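Local coordinates for putative cell invasion protein with MAC/Perforin domain (Bacteroides thetaiotaomicron VPI-5482, PDB 3KK7) that is of unconfirmed function but belongs to the membrane-attack complex/perforin family and may take part in membrane attack or cell invasion, at residues I23-N28 with E442-Y447; G209-T214 with D361-F366; G228-S233 with E240-V245. All coordinates share one frame; numbering follows the deposited sequence.

The three contacts are spread along an elongated single chain, and none of them touches another. Interaction 2 lies near the middle of the chain, its centre about 2 Å from the chain's own centre. Interactions 1 and 3 sit on opposite sides of that centre, with 67 Å between their centres. Interaction 1 brings the N-terminal strand to the D2 region. Interactions 2 and 3 both fall in the MACPF range and reach the same antiparallel sheet through the consecutive strands 211-218 and 220-230. Their centres are 34 Å apart, and their nearest atoms about 23 Å.

Interaction 1. Residues I23-N28 with E442-Y447; sequences ILQERN and EKSKYY
Gln25 meets Ser444 and Tyr447 through the two ends of its side-chain amide. Ser444 OG donates to Gln25 OE1 over 2.7 Å, with the hydroxyl tilted 24° from the carbonyl plane. On the other side of the amide, Gln25 NE2 gives a hydrogen bond to the backbone Tyr447 O at 3.1 Å. That oxygen lies in the amide plane of Gln25. One group therefore both accepts and donates, consistent with the modelled orientation of the amide. NE2 also bonds to Leu449 O, so it serves two backbone carbonyls. The extended Gln25 chain, with CG anti to the backbone N (chi1 160°), carries the amide across to the other segment. Ser444 and Tyr447 are placed by the fold of residues 443-447. There Lys443 O accepts from both Tyr446 N and Tyr447 N. Further out, the Tyr447 ring meets Trp518, and Leu24 packs on helix 429-443 at Ser436, Asn437 and Lys440. Leu24 and Gln25 both face Ile451 in strand 450-454. This is a classic beta bulge in strand 22-25, the N-terminal strand added antiparallel to strand 450-454 in a mixed sheet formed largely by strands of the D2 range.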
loop_
_atom_site.group_PDB
_atom_site.type_symbol
_atom_site.label_atom_id
_atom_site.label_comp_id
_atom_site.label_asym_id
_atom_site.label_seq_id
_atom_site.Cartn_x
_atom_site.Cartn_y
_atom_site.Cartn_z
ATOM N N ILE A 23 19.576 -25.206 18.502
ATOM C CA ILE A 23 19.212 -24.151 19.435
ATOM C C ILE A 23 20.368 -23.889 20.392
ATOM O O ILE A 23 20.939 -24.830 20.938
ATOM C CB ILE A 23 17.985 -24.508 20.298
ATOM C CG1 ILE A 23 16.762 -24.837 19.433
ATOM C CG2 ILE A 23 17.675 -23.354 21.238
ATOM C CD1 ILE A 23 15.427 -24.802 20.206
ATOM N N LEU A 24 20.717 -22.625 20.597
ATOM C CA LEU A 24 21.707 -22.263 21.612
ATOM C C LEU A 24 21.030 -21.706 22.862
ATOM O O LEU A 24 21.618 -21.730 23.951
ATOM C CB LEU A 24 22.750 -21.273 21.071
ATOM C CG LEU A 24 23.654 -21.743 19.915
ATOM C CD1 LEU A 24 24.927 -20.886 19.841
ATOM C CD2 LEU A 24 24.009 -23.229 20.028
ATOM N N GLN A 25 19.801 -21.214 22.714
ATOM C CA GLN A 25 19.016 -20.733 23.854
ATOM C C GLN A 25 17.542 -20.945 23.544
ATOM O O GLN A 25 17.058 -20.487 22.509
ATOM C CB GLN A 25 19.318 -19.251 24.149
ATOM C CG GLN A 25 18.251 -18.509 24.972
ATOM C CD GLN A 25 18.693 -17.108 25.435
ATOM O OE1 GLN A 25 19.556 -16.983 26.289
ATOM N NE2 GLN A 25 18.076 -16.059 24.883
ATOM N N GLU A 26 16.841 -21.670 24.419
ATOM C CA GLU A 26 15.384 -21.800 24.303
ATOM C C GLU A 26 14.823 -20.403 24.588
ATOM O O GLU A 26 15.401 -19.656 25.387
ATOM C CB GLU A 26 14.805 -22.793 25.327
ATOM C CG GLU A 26 15.389 -24.233 25.339
ATOM C CD GLU A 26 14.673 -25.201 24.386
ATOM O OE1 GLU A 26 14.616 -24.921 23.156
ATOM O OE2 GLU A 26 14.193 -26.254 24.880
ATOM N N ARG A 27 13.710 -20.045 23.966
ATOM C CA ARG A 27 13.033 -18.818 24.359
ATOM C C ARG A 27 12.685 -18.939 25.846
ATOM O O ARG A 27 12.073 -19.932 26.266
ATOM C CB ARG A 27 11.759 -18.601 23.537
ATOM C CG ARG A 27 10.887 -17.430 24.005
ATOM C CD ARG A 27 9.649 -17.284 23.109
ATOM N NE ARG A 27 8.729 -16.276 23.635
ATOM C CZ ARG A 27 8.915 -14.968 23.546
ATOM N NH1 ARG A 27 9.978 -14.474 22.923
ATOM N NH2 ARG A 27 8.030 -14.147 24.083
ATOM N N ASN A 28 13.093 -17.950 26.638
ATOM C CA ASN A 28 12.760 -17.950 28.049
ATOM C C ASN A 28 11.262 -18.238 28.247
ATOM O O ASN A 28 10.392 -17.499 27.767
ATOM C CB ASN A 28 13.152 -16.634 28.701
ATOM C CG ASN A 28 12.992 -16.667 30.206
ATOM O OD1 ASN A 28 11.900 -16.899 30.725
ATOM N ND2 ASN A 28 14.081 -16.432 30.916
ATOM N N GLU A 442 27.013 -13.291 24.432
ATOM C CA GLU A 442 26.827 -11.832 24.423
ATOM C C GLU A 442 25.377 -11.405 24.270
ATOM O O GLU A 442 24.812 -10.784 25.170
ATOM C CB GLU A 442 27.695 -11.132 23.359
ATOM C CG GLU A 442 28.972 -10.480 23.945
ATOM C CD GLU A 442 28.648 -9.378 24.975
ATOM O OE1 GLU A 442 27.775 -8.503 24.691
ATOM O OE2 GLU A 442 29.261 -9.402 26.070
ATOM N N LYS A 443 24.771 -11.739 23.137
ATOM C CA LYS A 443 23.402 -11.288 22.872
ATOM C C LYS A 443 22.419 -11.752 23.958
ATOM O O LYS A 443 21.475 -11.039 24.310
ATOM C CB LYS A 443 22.929 -11.718 21.469
ATOM C CG LYS A 443 23.721 -11.117 20.276
ATOM C CD LYS A 443 24.086 -9.637 20.477
ATOM C CE LYS A 443 24.567 -8.978 19.189
ATOM N NZ LYS A 443 25.430 -7.829 19.471
ATOM N N SER A 444 22.671 -12.935 24.505
ATOM C CA SER A 444 21.890 -13.486 25.621
ATOM C C SER A 444 21.752 -12.516 26.810
ATOM O O SER A 444 20.803 -12.603 27.572
ATOM C CB SER A 444 22.559 -14.785 26.094
ATOM O OG SER A 444 21.722 -15.527 26.939
ATOM N N LYS A 445 22.710 -11.607 26.974
ATOM C CA LYS A 445 22.663 -10.608 28.052
ATOM C C LYS A 445 21.522 -9.602 27.859
ATOM O O LYS A 445 21.091 -8.975 28.818
ATOM C CB LYS A 445 23.978 -9.815 28.132
ATOM C CG LYS A 445 25.254 -10.577 28.543
ATOM C CD LYS A 445 26.514 -9.770 28.095
ATOM C CE LYS A 445 27.675 -9.781 29.105
ATOM N NZ LYS A 445 28.407 -11.059 29.150
ATOM N N TYR A 446 21.062 -9.446 26.617
ATOM C CA TYR A 446 20.068 -8.436 26.264
ATOM C C TYR A 446 18.743 -9.030 25.749
ATOM O O TYR A 446 17.684 -8.424 25.933
ATOM C CB TYR A 446 20.684 -7.483 25.216
ATOM C CG TYR A 446 22.070 -7.016 25.597
ATOM C CD1 TYR A 446 22.251 -5.971 26.504
ATOM C CD2 TYR A 446 23.203 -7.643 25.085
ATOM C CE1 TYR A 446 23.545 -5.553 26.884
ATOM C CE2 TYR A 446 24.500 -7.236 25.461
ATOM C CZ TYR A 446 24.661 -6.190 26.363
ATOM O OH TYR A 446 25.931 -5.790 26.731
ATOM N N TYR A 447 18.810 -10.198 25.100
ATOM C CA TYR A 447 17.649 -10.816 24.449
ATOM C C TYR A 447 17.397 -12.185 25.066
ATOM O O TYR A 447 18.327 -12.991 25.184
ATOM C CB TYR A 447 17.914 -11.056 22.969
ATOM C CG TYR A 447 18.121 -9.844 22.098
ATOM C CD1 TYR A 447 19.387 -9.283 21.918
ATOM C CD2 TYR A 447 17.068 -9.308 21.376
ATOM C CE1 TYR A 447 19.570 -8.174 21.066
ATOM C CE2 TYR A 447 17.246 -8.210 20.532
ATOM C CZ TYR A 447 18.483 -7.652 20.383
ATOM O OH TYR A 447 18.612 -6.580 19.539
#

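Interaction 2. Residues G209-T214 with D361-F366; sequences GEFVLT and DTHMDF
Phe211 has CG anti to its carbonyl carbon (chi1 -64°), while His363 sets CG opposite the backbone N (chi1 173°). These two settings bring the rings together between the start of strand 211-218 and the last turn of helix 353-363. They form an offset edge-to-face pair, with the edge of Phe211 turned toward the face of His363. The centroids are 5.7 Å apart and the planes stand at 81°. The nearest atoms are Phe211 CZ and His363 CE1, 4.1 Å apart. The two side chains cross at about a right angle.

Both residues are buried. The His363 ring also meets that of Phe128 and touches Met205 of helix 201-208. Phe211 packs on Leu343 of the neighbouring strand 343-345. At the start of the strand, Glu210 and Phe211 both face Tyr60 in a classic beta bulge, and Glu210 O receives a hydrogen bond from Tyr359 OH of helix 353-363. That helix ends in a Schellman motif: Phe366 N bonds to Asp361 O at 2.7 Å, and Asp365 N to Thr362 O at 3.1 Å.

No hydrogen bond runs between the two segments. Between them the contact is aromatic ring packing, which joins the helix end to the MACPF sheet. The tilt puts the C-H edge of the phenyl ring toward the imidazole pi face, consistent with a weak electrostatic attraction added to dispersion.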
loop_
_atom_site.group_PDB
_atom_site.type_symbol
_atom_site.label_atom_id
_atom_site.label_comp_id
_atom_site.label_asym_id
_atom_site.label_seq_id
_atom_site.Cartn_x
_atom_site.Cartn_y
_atom_site.Cartn_z
ATOM N N GLY A 209 -6.383 -0.605 2.723
ATOM C CA GLY A 209 -6.070 -0.443 1.308
ATOM C C GLY A 209 -4.575 -0.179 1.118
ATOM O O GLY A 209 -3.784 -0.317 2.058
ATOM N N GLU A 210 -4.192 0.238 -0.086
ATOM C CA GLU A 210 -2.793 0.296 -0.464
ATOM C C GLU A 210 -2.208 1.690 -0.597
ATOM O O GLU A 210 -0.993 1.843 -0.618
ATOM C CB GLU A 210 -2.586 -0.468 -1.779
ATOM C CG GLU A 210 -3.232 -1.900 -1.822
ATOM C CD GLU A 210 -4.610 -1.878 -2.456
ATOM O OE1 GLU A 210 -5.303 -0.878 -2.246
ATOM O OE2 GLU A 210 -5.002 -2.809 -3.191
ATOM N N PHE A 211 -3.051 2.713 -0.659
ATOM C CA PHE A 211 -2.572 4.050 -0.980
ATOM C C PHE A 211 -3.178 5.138 -0.119
ATOM O O PHE A 211 -4.214 4.939 0.534
ATOM C CB PHE A 211 -2.851 4.348 -2.439
ATOM C CG PHE A 211 -2.108 3.447 -3.380
ATOM C CD1 PHE A 211 -0.782 3.686 -3.669
ATOM C CD2 PHE A 211 -2.744 2.371 -3.984
ATOM C CE1 PHE A 211 -0.087 2.853 -4.522
ATOM C CE2 PHE A 211 -2.054 1.539 -4.846
ATOM C CZ PHE A 211 -0.728 1.779 -5.110
ATOM N N VAL A 212 -2.505 6.293 -0.109
ATOM C CA VAL A 212 -3.008 7.467 0.622
ATOM C C VAL A 212 -3.432 8.553 -0.358
ATOM O O VAL A 212 -2.700 8.890 -1.290
ATOM C CB VAL A 212 -1.979 8.004 1.609
ATOM C CG1 VAL A 212 -2.586 9.089 2.445
ATOM C CG2 VAL A 212 -1.486 6.897 2.481
ATOM N N LEU A 213 -4.630 9.088 -0.147
ATOM C CA LEU A 213 -5.158 10.165 -1.000
ATOM C C LEU A 213 -4.423 11.510 -0.760
ATOM O O LEU A 213 -4.542 12.081 0.303
ATOM C CB LEU A 213 -6.678 10.342 -0.751
ATOM C CG LEU A 213 -7.556 9.212 -1.311
ATOM C CD1 LEU A 213 -8.885 9.069 -0.546
ATOM C CD2 LEU A 213 -7.822 9.369 -2.830
ATOM N N THR A 214 -3.701 11.995 -1.768
ATOM C CA THR A 214 -3.026 13.286 -1.754
ATOM C C THR A 214 -3.578 14.284 -2.777
ATOM O O THR A 214 -3.350 15.507 -2.632
ATOM C CB THR A 214 -1.517 13.143 -2.070
ATOM O OG1 THR A 214 -1.355 12.615 -3.395
ATOM C CG2 THR A 214 -0.804 12.242 -1.071
ATOM N N ASP A 361 7.266 -4.683 -0.982
ATOM C CA ASP A 361 7.437 -6.055 -1.398
ATOM C C ASP A 361 6.074 -6.785 -1.410
ATOM O O ASP A 361 5.831 -7.691 -2.230
ATOM C CB ASP A 361 8.426 -6.773 -0.451
ATOM C CG ASP A 361 9.895 -6.504 -0.767
ATOM O OD1 ASP A 361 10.246 -6.021 -1.873
ATOM O OD2 ASP A 361 10.717 -6.845 0.116
ATOM N N THR A 362 5.175 -6.397 -0.509
ATOM C CA THR A 362 3.909 -7.105 -0.399
ATOM C C THR A 362 3.039 -6.646 -1.552
ATOM O O THR A 362 2.397 -7.454 -2.218
ATOM C CB THR A 362 3.253 -6.855 0.947
ATOM O OG1 THR A 362 4.131 -7.283 2.000
ATOM C CG2 THR A 362 1.928 -7.576 1.052
ATOM N N HIS A 363 3.058 -5.344 -1.822
ATOM C CA HIS A 363 2.309 -4.803 -2.931
ATOM C C HIS A 363 2.732 -5.459 -4.225
ATOM O O HIS A 363 1.896 -5.729 -5.094
ATOM C CB HIS A 363 2.557 -3.312 -3.044
ATOM C CG HIS A 363 1.962 -2.702 -4.266
ATOM N ND1 HIS A 363 0.602 -2.705 -4.512
ATOM C CD2 HIS A 363 2.542 -2.077 -5.326
ATOM C CE1 HIS A 363 0.370 -2.101 -5.668
ATOM N NE2 HIS A 363 1.531 -1.699 -6.177
HETATM N N MSE A 364 4.040 -5.689 -4.362
HETATM C CA MSE A 364 4.595 -6.241 -5.607
HETATM C C MSE A 364 4.477 -7.764 -5.725
HETATM O O MSE A 364 4.923 -8.323 -6.719
HETATM C CB MSE A 364 6.084 -5.843 -5.745
HETATM C CG MSE A 364 6.330 -4.394 -6.213
HETATM SE SE MSE A 364 5.535 -4.080 -7.968
HETATM C CE MSE A 364 6.497 -5.453 -9.037
ATOM N N ASP A 365 3.873 -8.422 -4.726
ATOM C CA ASP A 365 3.781 -9.901 -4.638
ATOM C C ASP A 365 5.153 -10.579 -4.416
ATOM O O ASP A 365 5.316 -11.752 -4.732
ATOM C CB ASP A 365 3.046 -10.540 -5.843
ATOM C CG ASP A 365 1.642 -9.979 -6.056
ATOM O OD1 ASP A 365 0.885 -9.810 -5.083
ATOM O OD2 ASP A 365 1.287 -9.697 -7.212
ATOM N N PHE A 366 6.127 -9.862 -3.852
ATOM C CA PHE A 366 7.417 -10.480 -3.498
ATOM C C PHE A 366 7.424 -11.135 -2.089
ATOM O O PHE A 366 8.168 -12.075 -1.846
ATOM C CB PHE A 366 8.587 -9.492 -3.603
ATOM C CG PHE A 366 8.806 -8.910 -4.990
ATOM C CD1 PHE A 366 9.286 -7.590 -5.125
ATOM C CD2 PHE A 366 8.535 -9.657 -6.155
ATOM C CE1 PHE A 366 9.486 -7.023 -6.405
ATOM C CE2 PHE A 366 8.747 -9.109 -7.438
ATOM C CZ PHE A 366 9.212 -7.787 -7.570
#

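Interaction 3. Residues G228-S233 with E240-V245; sequences GVDTNS and EKDMDV
Asp230 and Asp242 point at each other across a strand-loop-helix connection of the MACPF domain, where strand 220-230 runs on into helix 236-249. Asp230 also starts an Asx turn and an Asx motif in the loop. The two aspartate side chains cross at about a right angle, yet the carboxylate planes are only 16° apart. Asp230 OD2 and Asp242 OD2 are 2.5 Å from each other. One of the two acids is probably protonated and donates to the other, since two bare carboxylates would repel.

The Asp230 side chain is steered by CG lying anti to the backbone N (chi1 -163°). Asp230 OD1 accepts from Asn232 N at 3.3 Å through its anti lone pair, which makes the Asx turn. Asp230 OD1 also accepts from Ser233 N at 2.9 Å, the Asx motif bond, from above the carboxylate plane. The pair of bonds holds the corner after the strand. With Asp230 cut back to an alanine, the N-H groups of Asn232 and Ser233 would probably lose this acceptor and Asp242 its close oxygen partner.

Nearby, the selenomethionine Met243 bends at chi2 and chi3, bringing its CE to 3.8 Å from Gly228 N. Met243 also packs on Phe288 and Leu291 of strand 288-298. A water joins the loop to the helix: it donates to Asp242 OD2 at 2.6 Å and is hydrogen-bonded to Ser233 OG at 2.8 Å.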
loop_
_atom_site.group_PDB
_atom_site.type_symbol
_atom_site.label_atom_id
_atom_site.label_comp_id
_atom_site.label_asym_id
_atom_site.label_seq_id
_atom_site.Cartn_x
_atom_site.Cartn_y
_atom_site.Cartn_z
ATOM N N GLY A 228 -20.511 -6.176 -23.459
ATOM C CA GLY A 228 -20.979 -6.526 -24.812
ATOM C C GLY A 228 -20.454 -7.848 -25.385
ATOM O O GLY A 228 -19.294 -8.248 -25.157
ATOM N N VAL A 229 -21.331 -8.536 -26.129
ATOM C CA VAL A 229 -20.923 -9.683 -26.936
ATOM C C VAL A 229 -20.921 -9.221 -28.397
ATOM O O VAL A 229 -21.984 -8.995 -28.996
ATOM C CB VAL A 229 -21.828 -10.895 -26.714
ATOM C CG1 VAL A 229 -21.488 -12.015 -27.688
ATOM C CG2 VAL A 229 -21.698 -11.363 -25.269
ATOM N N ASP A 230 -19.723 -9.061 -28.954
ATOM C CA ASP A 230 -19.575 -8.586 -30.313
ATOM C C ASP A 230 -19.923 -9.760 -31.227
ATOM O O ASP A 230 -19.361 -10.855 -31.130
ATOM C CB ASP A 230 -18.155 -8.070 -30.555
ATOM C CG ASP A 230 -18.049 -7.192 -31.782
ATOM O OD1 ASP A 230 -18.231 -7.695 -32.916
ATOM O OD2 ASP A 230 -17.753 -5.996 -31.599
ATOM N N THR A 231 -20.888 -9.518 -32.092
ATOM C CA THR A 231 -21.451 -10.535 -32.957
ATOM C C THR A 231 -20.431 -11.103 -33.938
ATOM O O THR A 231 -20.373 -12.330 -34.157
ATOM C CB THR A 231 -22.635 -9.920 -33.727
ATOM O OG1 THR A 231 -23.572 -9.401 -32.769
ATOM C CG2 THR A 231 -23.318 -10.954 -34.700
ATOM N N ASN A 232 -19.613 -10.224 -34.507
ATOM C CA ASN A 232 -18.755 -10.636 -35.611
ATOM C C ASN A 232 -17.258 -10.394 -35.523
ATOM O O ASN A 232 -16.534 -10.924 -36.360
ATOM C CB ASN A 232 -19.319 -10.068 -36.921
ATOM C CG ASN A 232 -20.441 -10.934 -37.490
ATOM O OD1 ASN A 232 -21.570 -10.488 -37.625
ATOM N ND2 ASN A 232 -20.123 -12.176 -37.819
ATOM N N SER A 233 -16.780 -9.631 -34.548
ATOM C CA SER A 233 -15.343 -9.405 -34.418
ATOM C C SER A 233 -14.826 -10.070 -33.170
ATOM O O SER A 233 -15.471 -10.005 -32.134
ATOM C CB SER A 233 -15.026 -7.924 -34.328
ATOM O OG SER A 233 -15.392 -7.250 -35.499
ATOM N N GLU A 240 -13.047 -3.131 -29.634
ATOM C CA GLU A 240 -12.897 -1.852 -28.913
ATOM C C GLU A 240 -13.482 -0.675 -29.713
ATOM O O GLU A 240 -14.155 0.166 -29.128
ATOM C CB GLU A 240 -11.444 -1.627 -28.468
ATOM C CG GLU A 240 -11.082 -2.558 -27.272
ATOM C CD GLU A 240 -9.620 -2.559 -26.882
ATOM O OE1 GLU A 240 -8.921 -1.626 -27.264
ATOM O OE2 GLU A 240 -9.159 -3.493 -26.197
ATOM N N LYS A 241 -13.284 -0.658 -31.041
ATOM C CA LYS A 241 -13.874 0.370 -31.889
ATOM C C LYS A 241 -15.400 0.197 -31.885
ATOM O O LYS A 241 -16.133 1.188 -31.822
ATOM C CB LYS A 241 -13.291 0.349 -33.315
ATOM C CG LYS A 241 -13.636 1.579 -34.188
ATOM N N ASP A 242 -15.885 -1.043 -31.899
ATOM C CA ASP A 242 -17.325 -1.255 -31.793
ATOM C C ASP A 242 -17.869 -0.715 -30.466
ATOM O O ASP A 242 -18.894 -0.054 -30.414
ATOM C CB ASP A 242 -17.696 -2.730 -31.961
ATOM C CG ASP A 242 -17.487 -3.242 -33.398
ATOM O OD1 ASP A 242 -17.257 -2.424 -34.311
ATOM O OD2 ASP A 242 -17.560 -4.470 -33.623
HETATM N N MSE A 243 -17.161 -0.962 -29.382
HETATM C CA MSE A 243 -17.621 -0.497 -28.068
HETATM C C MSE A 243 -17.509 1.038 -27.978
HETATM O O MSE A 243 -18.450 1.709 -27.513
HETATM C CB MSE A 243 -16.843 -1.216 -26.959
HETATM C CG MSE A 243 -17.159 -0.743 -25.538
HETATM SE SE MSE A 243 -18.945 -1.164 -24.930
HETATM C CE MSE A 243 -18.749 -3.115 -24.783
ATOM N N ASP A 244 -16.373 1.579 -28.437
ATOM C CA ASP A 244 -16.191 3.024 -28.565
ATOM C C ASP A 244 -17.422 3.685 -29.231
ATOM O O ASP A 244 -17.896 4.724 -28.778
ATOM C CB ASP A 244 -14.938 3.349 -29.411
ATOM C CG ASP A 244 -13.622 3.115 -28.684
ATOM O OD1 ASP A 244 -13.577 2.836 -27.463
ATOM O OD2 ASP A 244 -12.595 3.212 -29.361
ATOM N N VAL A 245 -17.934 3.078 -30.298
ATOM C CA VAL A 245 -19.077 3.632 -31.041
ATOM C C VAL A 245 -20.341 3.460 -30.235
ATOM O O VAL A 245 -21.183 4.370 -30.195
ATOM C CB VAL A 245 -19.277 2.923 -32.402
ATOM C CG1 VAL A 245 -20.521 3.447 -33.141
ATOM C CG2 VAL A 245 -18.020 3.071 -33.284
HETATM O O HOH W 1 -17.976 -6.110 -35.543
#